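Local coordinates for beta-lactamase-like protein (Koribacter versatilis, PDB 6B9V) that cleaves reactive photoproducts of FAD as a diphosphatase of the PhnP family, built on a metallo-beta-lactamase-like fold that binds manganese and zinc, at residues M43-G48 with G255-F260; H143-I146 with A151-I154; N214-A219 with A247-A252. All coordinates share one frame; numbering follows the deposited sequence.

Contact 1: residues M43-G48 with G255-F260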
ATOM      1  N   MET A  43       6.823   9.725 -12.088  1.00 14.76           N
ATOM      2  CA  MET A  43       6.456  11.132 -12.001  1.00 17.14           C
ATOM      3  C   MET A  43       7.279  11.969 -12.967  1.00 14.34           C
ATOM      4  O   MET A  43       8.375  11.587 -13.366  1.00 18.74           O
ATOM      5  CB  MET A  43       6.622  11.653 -10.570  1.00 15.58           C
ATOM      6  CG  MET A  43       8.021  11.522 -10.027  1.00 14.96           C
ATOM      7  SD  MET A  43       8.142  12.391  -8.436  1.00 23.10           S
ATOM      8  CE  MET A  43       9.908  12.437  -8.163  1.00 18.07           C
ATOM      9  N   VAL A  44       6.722  13.116 -13.338  1.00 12.37           N
ATOM     10  CA  VAL A  44       7.321  14.021 -14.295  1.00 16.49           C
ATOM     11  C   VAL A  44       7.412  15.394 -13.660  1.00 18.80           C
ATOM     12  O   VAL A  44       6.405  15.932 -13.207  1.00 18.69           O
ATOM     13  CB  VAL A  44       6.490  14.110 -15.597  1.00 22.77           C
ATOM     14  CG1 VAL A  44       7.169  15.027 -16.599  1.00 25.08           C
ATOM     15  CG2 VAL A  44       6.254  12.717 -16.196  1.00 26.34           C
ATOM     16  N   GLN A  45       8.610  15.959 -13.620  1.00 16.98           N
ATOM     17  CA  GLN A  45       8.814  17.263 -13.001  1.00 20.45           C
ATOM     18  C   GLN A  45       9.258  18.286 -14.024  1.00 23.68           C
ATOM     19  O   GLN A  45      10.151  18.021 -14.834  1.00 24.43           O
ATOM     20  CB  GLN A  45       9.844  17.173 -11.874  1.00 20.13           C
ATOM     21  CG  GLN A  45       9.312  16.472 -10.664  1.00 17.02           C
ATOM     22  CD  GLN A  45      10.396  16.094  -9.695  1.00 24.51           C
ATOM     23  OE1 GLN A  45      11.333  15.391 -10.050  1.00 23.10           O
ATOM     24  NE2 GLN A  45      10.284  16.578  -8.460  1.00 24.44           N
ATOM     25  N   TYR A  46       8.624  19.454 -13.990  1.00 18.51           N
ATOM     26  CA  TYR A  46       8.980  20.519 -14.928  1.00 22.57           C
ATOM     27  C   TYR A  46       8.421  21.836 -14.449  1.00 20.83           C
ATOM     28  O   TYR A  46       7.286  21.888 -13.981  1.00 21.58           O
ATOM     29  CB  TYR A  46       8.458  20.219 -16.338  1.00 22.26           C
ATOM     30  CG  TYR A  46       6.960  20.031 -16.413  1.00 20.14           C
ATOM     31  CD1 TYR A  46       6.117  21.096 -16.699  1.00 24.52           C
ATOM     32  CD2 TYR A  46       6.389  18.779 -16.193  1.00 20.02           C
ATOM     33  CE1 TYR A  46       4.747  20.925 -16.766  1.00 24.65           C
ATOM     34  CE2 TYR A  46       5.018  18.595 -16.259  1.00 21.66           C
ATOM     35  CZ  TYR A  46       4.204  19.678 -16.545  1.00 22.72           C
ATOM     36  OH  TYR A  46       2.845  19.500 -16.619  1.00 26.13           O
ATOM     37  N   ASP A  47       9.229  22.885 -14.556  1.00 23.15           N
ATOM     38  CA  ASP A  47       8.813  24.252 -14.237  1.00 25.28           C
ATOM     39  C   ASP A  47       8.231  24.348 -12.834  1.00 29.23           C
ATOM     40  O   ASP A  47       7.268  25.079 -12.605  1.00 28.48           O
ATOM     41  CB  ASP A  47       7.800  24.746 -15.275  1.00 31.70           C
ATOM     42  CG  ASP A  47       7.646  26.262 -15.283  1.00 38.30           C
ATOM     43  OD1 ASP A  47       8.639  26.969 -15.012  1.00 35.88           O
ATOM     44  OD2 ASP A  47       6.529  26.747 -15.567  1.00 35.25           O
ATOM     45  N   GLY A  48       8.805  23.596 -11.896  1.00 25.59           N
ATOM     46  CA  GLY A  48       8.361  23.650 -10.508  1.00 24.56           C
ATOM     47  C   GLY A  48       7.100  22.850 -10.226  1.00 25.02           C
ATOM     48  O   GLY A  48       6.553  22.901  -9.128  1.00 27.78           O
ATOM     49  N   GLY A 255      13.801   4.203  -8.995  1.00 14.54           N
ATOM     50  CA  GLY A 255      14.704   5.296  -8.683  1.00 14.40           C
ATOM     51  C   GLY A 255      15.401   5.888  -9.900  1.00 18.52           C
ATOM     52  O   GLY A 255      16.036   6.936  -9.814  1.00 15.85           O
ATOM     53  N   LEU A 256      15.274   5.225 -11.043  1.00 15.43           N
ATOM     54  CA  LEU A 256      15.846   5.744 -12.286  1.00 18.62           C
ATOM     55  C   LEU A 256      15.339   7.150 -12.607  1.00 16.25           C
ATOM     56  O   LEU A 256      14.133   7.388 -12.629  1.00 15.22           O
ATOM     57  CB  LEU A 256      15.513   4.809 -13.447  1.00 16.77           C
ATOM     58  CG  LEU A 256      15.954   5.233 -14.854  1.00 19.73           C
ATOM     59  CD1 LEU A 256      17.459   5.388 -14.929  1.00 17.65           C
ATOM     60  CD2 LEU A 256      15.458   4.177 -15.854  1.00 16.82           C
ATOM     61  N   LYS A 257      16.256   8.078 -12.855  1.00 15.83           N
ATOM     62  CA  LYS A 257      15.877   9.428 -13.248  1.00 19.00           C
ATOM     63  C   LYS A 257      16.405   9.727 -14.648  1.00 20.27           C
ATOM     64  O   LYS A 257      17.551   9.431 -14.956  1.00 19.50           O
ATOM     65  CB  LYS A 257      16.406  10.464 -12.235  1.00 18.10           C
ATOM     66  CG  LYS A 257      15.684  10.409 -10.901  1.00 26.50           C
ATOM     67  CD  LYS A 257      16.151  11.518  -9.959  1.00 33.34           C
ATOM     68  CE  LYS A 257      15.302  11.559  -8.703  1.00 30.43           C
ATOM     69  NZ  LYS A 257      13.941  12.154  -8.923  1.00 27.71           N
ATOM     70  N   LEU A 258      15.562  10.330 -15.477  1.00 15.09           N
ATOM     71  CA  LEU A 258      15.879  10.581 -16.874  1.00 18.00           C
ATOM     72  C   LEU A 258      15.518  11.997 -17.266  1.00 24.79           C
ATOM     73  O   LEU A 258      14.434  12.469 -16.937  1.00 16.56           O
ATOM     74  CB  LEU A 258      15.122   9.606 -17.764  1.00 19.53           C
ATOM     75  CG  LEU A 258      15.413   8.121 -17.561  1.00 22.01           C
ATOM     76  CD1 LEU A 258      14.340   7.275 -18.269  1.00 23.00           C
ATOM     77  CD2 LEU A 258      16.812   7.799 -18.073  1.00 25.06           C
ATOM     78  N   GLU A 259      16.411  12.662 -17.989  1.00 29.10           N
ATOM     79  CA  GLU A 259      16.169  14.035 -18.415  1.00 29.11           C
ATOM     80  C   GLU A 259      15.627  14.030 -19.831  1.00 27.01           C
ATOM     81  O   GLU A 259      16.045  13.221 -20.651  1.00 27.62           O
ATOM     82  CB  GLU A 259      17.453  14.870 -18.334  1.00 41.09           C
ATOM     83  CG  GLU A 259      17.211  16.364 -18.481  1.00 58.96           C
ATOM     84  CD  GLU A 259      18.486  17.180 -18.396  1.00 70.60           C
ATOM     85  OE1 GLU A 259      19.420  16.756 -17.679  1.00 77.51           O
ATOM     86  OE2 GLU A 259      18.548  18.251 -19.038  1.00 68.68           O
ATOM     87  N   PHE A 260      14.679  14.914 -20.118  1.00 26.41           N
ATOM     88  CA  PHE A 260      14.151  15.020 -21.479  1.00 24.22           C
ATOM     89  C   PHE A 260      13.621  16.429 -21.720  1.00 26.43           C
ATOM     90  O   PHE A 260      13.736  17.287 -20.853  1.00 26.25           O
ATOM     91  CB  PHE A 260      13.073  13.966 -21.741  1.00 22.38           C
ATOM     92  CG  PHE A 260      11.805  14.173 -20.973  1.00 22.41           C
ATOM     93  CD1 PHE A 260      10.673  14.669 -21.606  1.00 21.25           C
ATOM     94  CD2 PHE A 260      11.737  13.861 -19.621  1.00 16.27           C
ATOM     95  CE1 PHE A 260       9.500  14.864 -20.902  1.00 21.02           C
ATOM     96  CE2 PHE A 260      10.564  14.040 -18.909  1.00 21.40           C
ATOM     97  CZ  PHE A 260       9.441  14.537 -19.549  1.00 25.66           C
TER
HETATM   98  O   HOH W   1      13.884  14.888  -9.286  1.00 53.44           O
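The Phe260 ring meets Val44 at its edge: CG1 of Val44 lies close to the ring plane, 3.8 Å from CZ of Phe260, while segment 43-48 places nothing over either face. The Phe260 side chain also touches Ala5, Ser172 and Ile195. Phe260 holds CG between its backbone N and its carbonyl carbon (chi1 68°), and Val44 has CG1 beside its carbonyl carbon (chi1 -178°), and the two side chains then cross at nearly a right angle.

The backbones of the two strands do not meet. The axes of strands 43-46 and 257-260 come no closer than 9.4 Å, Val44 CA and Leu258 CA are 9.6 Å apart, and no direct hydrogen bond links the segments. This spacing fits strand 2-9 running between them, the central one of three at one end of a mixed sheet of the metallo-beta-lactamase-like fold: Met43 and Gln45 bond to its backbone on one flank, Gly255 and Leu256 on the other. Side chains therefore reach across the middle strand.

On the other face of the sheet from Val44 and Phe260, the extended Met43 chain brings CE to 4.1 Å from Lys257 NZ. Gln45 OE1 and Lys257 NZ, 4.3 Å apart, share one water, which donates to OE1 at 2.7 Å and accepts from NZ at 2.8 Å. Thr8 OG1 also bonds to NZ, and Glu66 is a long, weak ionic partner. Chemically, the contact is divided by the sheet: a small apolar touch on one face, and on the other an ammonium group held by hydroxyl and water beside a methionine methyl.

Contact 2: residues H143-I146 with A151-I154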
ATOM      1  N   HIS A 143      -9.633  11.421 -25.991  1.00 38.72           N
ATOM      2  CA  HIS A 143      -8.476  11.323 -26.869  1.00 41.36           C
ATOM      3  C   HIS A 143      -7.754  12.659 -27.052  1.00 40.20           C
ATOM      4  O   HIS A 143      -6.604  12.693 -27.490  1.00 44.00           O
ATOM      5  CB  HIS A 143      -8.897  10.743 -28.219  1.00 53.06           C
ATOM      6  CG  HIS A 143      -9.084   9.256 -28.199  1.00 63.43           C
ATOM      7  ND1 HIS A 143      -9.733   8.601 -27.175  1.00 64.03           N
ATOM      8  CD2 HIS A 143      -8.697   8.295 -29.071  1.00 66.14           C
ATOM      9  CE1 HIS A 143      -9.746   7.303 -27.420  1.00 63.14           C
ATOM     10  NE2 HIS A 143      -9.124   7.091 -28.565  1.00 65.19           N
ATOM     11  N   GLU A 144      -8.412  13.754 -26.698  1.00 35.79           N
ATOM     12  CA  GLU A 144      -7.781  15.068 -26.785  1.00 36.02           C
ATOM     13  C   GLU A 144      -6.658  15.210 -25.756  1.00 32.05           C
ATOM     14  O   GLU A 144      -6.676  14.551 -24.718  1.00 31.48           O
ATOM     15  CB  GLU A 144      -8.822  16.173 -26.589  1.00 46.38           C
ATOM     16  CG  GLU A 144     -10.051  16.038 -27.480  1.00 58.45           C
ATOM     17  CD  GLU A 144      -9.957  16.906 -28.714  1.00 73.94           C
ATOM     18  OE1 GLU A 144      -8.862  17.458 -28.962  1.00 76.88           O
ATOM     19  OE2 GLU A 144     -10.969  17.038 -29.436  1.00 82.39           O
ATOM     20  N   ALA A 145      -5.687  16.073 -26.044  1.00 33.49           N
ATOM     21  CA  ALA A 145      -4.553  16.286 -25.138  1.00 28.45           C
ATOM     22  C   ALA A 145      -4.957  16.932 -23.810  1.00 33.78           C
ATOM     23  O   ALA A 145      -5.867  17.758 -23.745  1.00 35.81           O
ATOM     24  CB  ALA A 145      -3.482  17.135 -25.824  1.00 31.61           C
ATOM     25  N   ILE A 146      -4.263  16.531 -22.754  1.00 31.25           N
ATOM     26  CA  ILE A 146      -4.435  17.071 -21.419  1.00 31.68           C
ATOM     27  C   ILE A 146      -3.490  18.241 -21.226  1.00 32.45           C
ATOM     28  O   ILE A 146      -2.274  18.056 -21.225  1.00 32.22           O
ATOM     29  CB  ILE A 146      -4.141  16.014 -20.330  1.00 26.99           C
ATOM     30  CG1 ILE A 146      -4.876  14.704 -20.619  1.00 37.67           C
ATOM     31  CG2 ILE A 146      -4.488  16.553 -18.953  1.00 36.04           C
ATOM     32  CD1 ILE A 146      -6.372  14.875 -20.807  1.00 52.26           C
ATOM     33  N   ALA A 151       2.141  22.237 -20.480  1.00 29.04           N
ATOM     34  CA  ALA A 151       2.586  21.075 -21.245  1.00 31.75           C
ATOM     35  C   ALA A 151       1.391  20.285 -21.766  1.00 33.14           C
ATOM     36  O   ALA A 151       0.315  20.330 -21.181  1.00 36.80           O
ATOM     37  CB  ALA A 151       3.475  20.195 -20.402  1.00 31.76           C
ATOM     38  N   LYS A 152       1.570  19.573 -22.872  1.00 29.94           N
ATOM     39  CA  LYS A 152       0.499  18.712 -23.362  1.00 27.87           C
ATOM     40  C   LYS A 152       0.815  17.241 -23.111  1.00 25.51           C
ATOM     41  O   LYS A 152       1.866  16.744 -23.509  1.00 24.28           O
ATOM     42  CB  LYS A 152       0.237  18.961 -24.847  1.00 28.34           C
ATOM     43  CG  LYS A 152      -0.344  20.337 -25.123  1.00 31.46           C
ATOM     44  CD  LYS A 152      -1.091  20.397 -26.447  1.00 43.27           C
ATOM     45  CE  LYS A 152      -0.176  20.063 -27.612  1.00 58.43           C
ATOM     46  NZ  LYS A 152       0.899  21.081 -27.779  1.00 68.00           N
ATOM     47  N   PHE A 153      -0.098  16.563 -22.419  1.00 25.12           N
ATOM     48  CA  PHE A 153      -0.033  15.122 -22.229  1.00 21.85           C
ATOM     49  C   PHE A 153      -1.032  14.459 -23.172  1.00 25.33           C
ATOM     50  O   PHE A 153      -2.239  14.586 -23.001  1.00 28.15           O
ATOM     51  CB  PHE A 153      -0.335  14.748 -20.774  1.00 23.37           C
ATOM     52  CG  PHE A 153       0.822  14.951 -19.841  1.00 24.69           C
ATOM     53  CD1 PHE A 153       1.271  16.223 -19.535  1.00 25.71           C
ATOM     54  CD2 PHE A 153       1.445  13.864 -19.245  1.00 24.13           C
ATOM     55  CE1 PHE A 153       2.342  16.405 -18.660  1.00 25.44           C
ATOM     56  CE2 PHE A 153       2.517  14.040 -18.379  1.00 23.04           C
ATOM     57  CZ  PHE A 153       2.963  15.314 -18.089  1.00 26.55           C
ATOM     58  N   ILE A 154      -0.526  13.762 -24.174  1.00 22.19           N
ATOM     59  CA  ILE A 154      -1.366  13.187 -25.221  1.00 23.13           C
ATOM     60  C   ILE A 154      -1.718  11.752 -24.855  1.00 18.46           C
ATOM     61  O   ILE A 154      -0.826  10.939 -24.673  1.00 22.47           O
ATOM     62  CB  ILE A 154      -0.644  13.216 -26.585  1.00 19.11           C
ATOM     63  CG1 ILE A 154      -0.086  14.619 -26.851  1.00 26.75           C
ATOM     64  CG2 ILE A 154      -1.580  12.775 -27.702  1.00 24.14           C
ATOM     65  CD1 ILE A 154       0.999  14.650 -27.894  1.00 33.23           C
TER
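Ile146 and Phe153 share a choice of first torsion: CG1 of Ile146 (chi1 -49°) and CG of Phe153 (chi1 -79°) both lie beside their own backbone N, opposite the carbonyl carbon. Ile146 CB and Phe153 CB start from the same face of the sheet and stand 4.0 Å apart, but the outer parts of the side chains then diverge. CG1 of Ile146 rests 3.6 Å from Phe153 O, whereas the Phe153 ring turns its edge toward Ile146 O and goes on to stack with Phe170.

The backbones hold this pair together. Ile146 N donates to Phe153 O at 2.8 Å, and Phe153 N donates back to Ile146 O at 2.9 Å in an almost straight bond (N-H...O 178°). Each carbonyl also has a CA-H neighbour: Lys152 CA faces Ile146 O and Ala145 CA faces Phe153 O, both at 3.6 Å, so each oxygen is approached by one N-H and one weaker C-H donor.

On the other face, Ala145 CB touches two longer side chains of segment 151-154, Lys152 at CD (4.1 Å) and Ile154 at CG1 (4.3 Å). The Lys152 chain bends beyond CG, and its end leads off from segment 143-146 after this apolar touch; it also packs on Glu147.

Reciprocal N-H...O bonds identify Ile146 and Phe153 as a hydrogen-bonded antiparallel pair. With only two residues joining strands 146-148 and 151-160, this is a tight beta hairpin, whose first strand lies at an edge of one of the two mixed sheets in the metallo-beta-lactamase sandwich.

Contact 3: residues N214-A219 with A247-A252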
ATOM      1  N   ASN A 214       8.534  -9.472 -27.528  1.00 17.59           N
ATOM      2  CA  ASN A 214       7.558  -8.647 -28.230  1.00 22.26           C
ATOM      3  C   ASN A 214       7.856  -7.162 -28.076  1.00 19.68           C
ATOM      4  O   ASN A 214       7.759  -6.379 -29.032  1.00 17.77           O
ATOM      5  CB  ASN A 214       6.143  -8.941 -27.733  1.00 23.32           C
ATOM      6  CG  ASN A 214       5.085  -8.290 -28.606  1.00 20.15           C
ATOM      7  OD1 ASN A 214       5.032  -8.541 -29.806  1.00 22.44           O
ATOM      8  ND2 ASN A 214       4.250  -7.443 -28.014  1.00 18.93           N
ATOM      9  N   SER A 215       8.243  -6.781 -26.866  1.00 16.02           N
ATOM     10  CA  SER A 215       8.492  -5.379 -26.573  1.00 18.94           C
ATOM     11  C   SER A 215       9.811  -4.930 -27.176  1.00 17.30           C
ATOM     12  O   SER A 215       9.956  -3.774 -27.552  1.00 14.86           O
ATOM     13  CB  SER A 215       8.449  -5.144 -25.066  1.00 20.76           C
ATOM     14  OG  SER A 215       7.091  -5.201 -24.647  1.00 23.33           O
ATOM     15  N   VAL A 216      10.763  -5.848 -27.302  1.00 15.84           N
ATOM     16  CA  VAL A 216      11.956  -5.549 -28.097  1.00 19.32           C
ATOM     17  C   VAL A 216      11.595  -5.290 -29.575  1.00 19.79           C
ATOM     18  O   VAL A 216      12.116  -4.345 -30.189  1.00 18.56           O
ATOM     19  CB  VAL A 216      13.002  -6.677 -27.997  1.00 16.75           C
ATOM     20  CG1 VAL A 216      14.055  -6.529 -29.086  1.00 24.21           C
ATOM     21  CG2 VAL A 216      13.659  -6.679 -26.600  1.00 16.45           C
ATOM     22  N   SER A 217      10.712  -6.108 -30.156  1.00 20.96           N
ATOM     23  CA  SER A 217      10.273  -5.863 -31.541  1.00 27.64           C
ATOM     24  C   SER A 217       9.595  -4.502 -31.740  1.00 25.45           C
ATOM     25  O   SER A 217       9.867  -3.774 -32.725  1.00 19.84           O
ATOM     26  CB  SER A 217       9.319  -6.958 -32.005  1.00 28.90           C
ATOM     27  OG  SER A 217      10.039  -8.138 -32.255  1.00 42.87           O
ATOM     28  N   ILE A 218       8.696  -4.179 -30.813  1.00 18.52           N
ATOM     29  CA  ILE A 218       8.048  -2.871 -30.811  1.00 18.10           C
ATOM     30  C   ILE A 218       9.092  -1.760 -30.685  1.00 20.47           C
ATOM     31  O   ILE A 218       9.063  -0.770 -31.433  1.00 18.89           O
ATOM     32  CB  ILE A 218       7.007  -2.778 -29.664  1.00 21.17           C
ATOM     33  CG1 ILE A 218       5.829  -3.718 -29.962  1.00 20.36           C
ATOM     34  CG2 ILE A 218       6.539  -1.331 -29.449  1.00 20.25           C
ATOM     35  CD1 ILE A 218       4.895  -3.962 -28.760  1.00 19.82           C
ATOM     36  N   ALA A 219      10.028  -1.935 -29.755  1.00 17.76           N
ATOM     37  CA  ALA A 219      11.090  -0.950 -29.525  1.00 20.98           C
ATOM     38  C   ALA A 219      11.907  -0.704 -30.795  1.00 20.24           C
ATOM     39  O   ALA A 219      12.286   0.433 -31.103  1.00 21.23           O
ATOM     40  CB  ALA A 219      12.011  -1.403 -28.379  1.00 16.97           C
ATOM     41  N   ALA A 247      21.565  -2.548 -27.717  1.00 27.09           N
ATOM     42  CA  ALA A 247      21.902  -1.177 -27.345  1.00 29.71           C
ATOM     43  C   ALA A 247      20.665  -0.292 -27.427  1.00 26.32           C
ATOM     44  O   ALA A 247      19.861  -0.419 -28.346  1.00 26.58           O
ATOM     45  CB  ALA A 247      23.013  -0.626 -28.241  1.00 26.10           C
ATOM     46  N   GLY A 248      20.498   0.576 -26.443  1.00 24.04           N
ATOM     47  CA  GLY A 248      19.370   1.491 -26.443  1.00 29.64           C
ATOM     48  C   GLY A 248      18.096   0.944 -25.823  1.00 27.05           C
ATOM     49  O   GLY A 248      17.078   1.641 -25.791  1.00 22.32           O
ATOM     50  N   ILE A 249      18.147  -0.299 -25.345  1.00 19.97           N
ATOM     51  CA  ILE A 249      16.993  -0.958 -24.744  1.00 17.56           C
ATOM     52  C   ILE A 249      17.390  -1.564 -23.398  1.00 22.84           C
ATOM     53  O   ILE A 249      18.346  -2.330 -23.325  1.00 19.96           O
ATOM     54  CB  ILE A 249      16.432  -2.069 -25.683  1.00 18.09           C
ATOM     55  CG1 ILE A 249      16.069  -1.482 -27.049  1.00 18.53           C
ATOM     56  CG2 ILE A 249      15.232  -2.745 -25.072  1.00 16.14           C
ATOM     57  CD1 ILE A 249      15.575  -2.521 -28.071  1.00 23.48           C
ATOM     58  N   GLN A 250      16.695  -1.204 -22.323  1.00 16.45           N
ATOM     59  CA  GLN A 250      17.060  -1.738 -21.005  1.00 13.75           C
ATOM     60  C   GLN A 250      15.829  -1.913 -20.131  1.00 16.21           C
ATOM     61  O   GLN A 250      14.834  -1.214 -20.326  1.00 14.57           O
ATOM     62  CB  GLN A 250      18.048  -0.801 -20.289  1.00 14.04           C
ATOM     63  CG  GLN A 250      19.422  -0.637 -20.918  1.00 23.45           C
ATOM     64  CD  GLN A 250      20.345  -1.820 -20.664  1.00 34.48           C
ATOM     65  OE1 GLN A 250      21.130  -1.811 -19.712  1.00 39.44           O
ATOM     66  NE2 GLN A 250      20.270  -2.834 -21.528  1.00 31.21           N
ATOM     67  N   LEU A 251      15.889  -2.817 -19.145  1.00 12.87           N
ATOM     68  CA  LEU A 251      14.882  -2.798 -18.087  1.00 12.25           C
ATOM     69  C   LEU A 251      15.069  -1.538 -17.251  1.00 15.59           C
ATOM     70  O   LEU A 251      16.207  -1.184 -16.901  1.00 13.00           O
ATOM     71  CB  LEU A 251      14.987  -4.034 -17.170  1.00 12.29           C
ATOM     72  CG  LEU A 251      14.960  -5.426 -17.821  1.00 16.13           C
ATOM     73  CD1 LEU A 251      15.038  -6.501 -16.738  1.00 13.81           C
ATOM     74  CD2 LEU A 251      13.703  -5.613 -18.647  1.00 19.76           C
ATOM     75  N   ALA A 252      13.971  -0.859 -16.929  1.00 12.46           N
ATOM     76  CA  ALA A 252      14.028   0.218 -15.926  1.00 15.45           C
ATOM     77  C   ALA A 252      14.355  -0.324 -14.531  1.00 14.77           C
ATOM     78  O   ALA A 252      14.358  -1.540 -14.307  1.00 15.43           O
ATOM     79  CB  ALA A 252      12.716   0.986 -15.885  1.00 14.37           C
TER
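Apolar helix-on-sheet packing joins helix 212-222 to strand 249-251, one of the two outermost strands of its sheet within the chain. The contact is small and rests on one residue of the strand: Ile249 directs its CB toward the helix, and its terminal methyl does the touching. CD1 of Ile249 comes to 3.7 Å from Ala219 CB and, more loosely, to 4.4 Å from Val216 CG1.

Ala219 and Val216 are three positions apart and therefore follow each other on one flank of the helix, nearly one turn on. The helical repeat is documented by Ala219 N bonding to Ser215 O at 2.9 Å. Ile249 reaches this flank because its chain is extended beyond CG1 (chi2 177°), while the nearest CA atoms, those of Val216 and Ile249, remain 7.6 Å apart. Phe229 of the adjacent strand 226-230 touches both Val216 and Ile249, and Leu245 also packs on Val216.

Gln250 NE2 donates to Ile249 O at 2.7 Å, with the oxygen in the plane of the amide, and is shared with Asn242 O, which links the strand to helix 238-244.

Helix 212-222 connects the neighbouring parallel strands 195-199 and 226-230, a beta-alpha-beta crossover, and here it also meets the next parallel strand. Such a helix laid against the sheet is the outer layer expected of the alpha-beta-beta-alpha sandwich of metallo-beta-lactamase-like hydrolases.

In the fold
The three contacts sample both sheets of the sandwich. Contact 1 spans strands 41-46 and 257-263 of one sheet, while contacts 2 and 3 involve the two outermost strands of the other, 146-148 and 249-251, with centres about 25 Å apart and no touch. Contacts 1 and 2, whose centres are about 18 Å apart, do meet: Tyr46 OH lies 3.7 Å from Phe153 CE1, so the hairpin packs on the first sheet. Contact 3, its centre about 21 Å from that of contact 1, adjoins it along the chain. Contact 1 encloses the other two, which come in series; the enclosed part carries the manganese ligands, although all three contacts lie away from the metal sites.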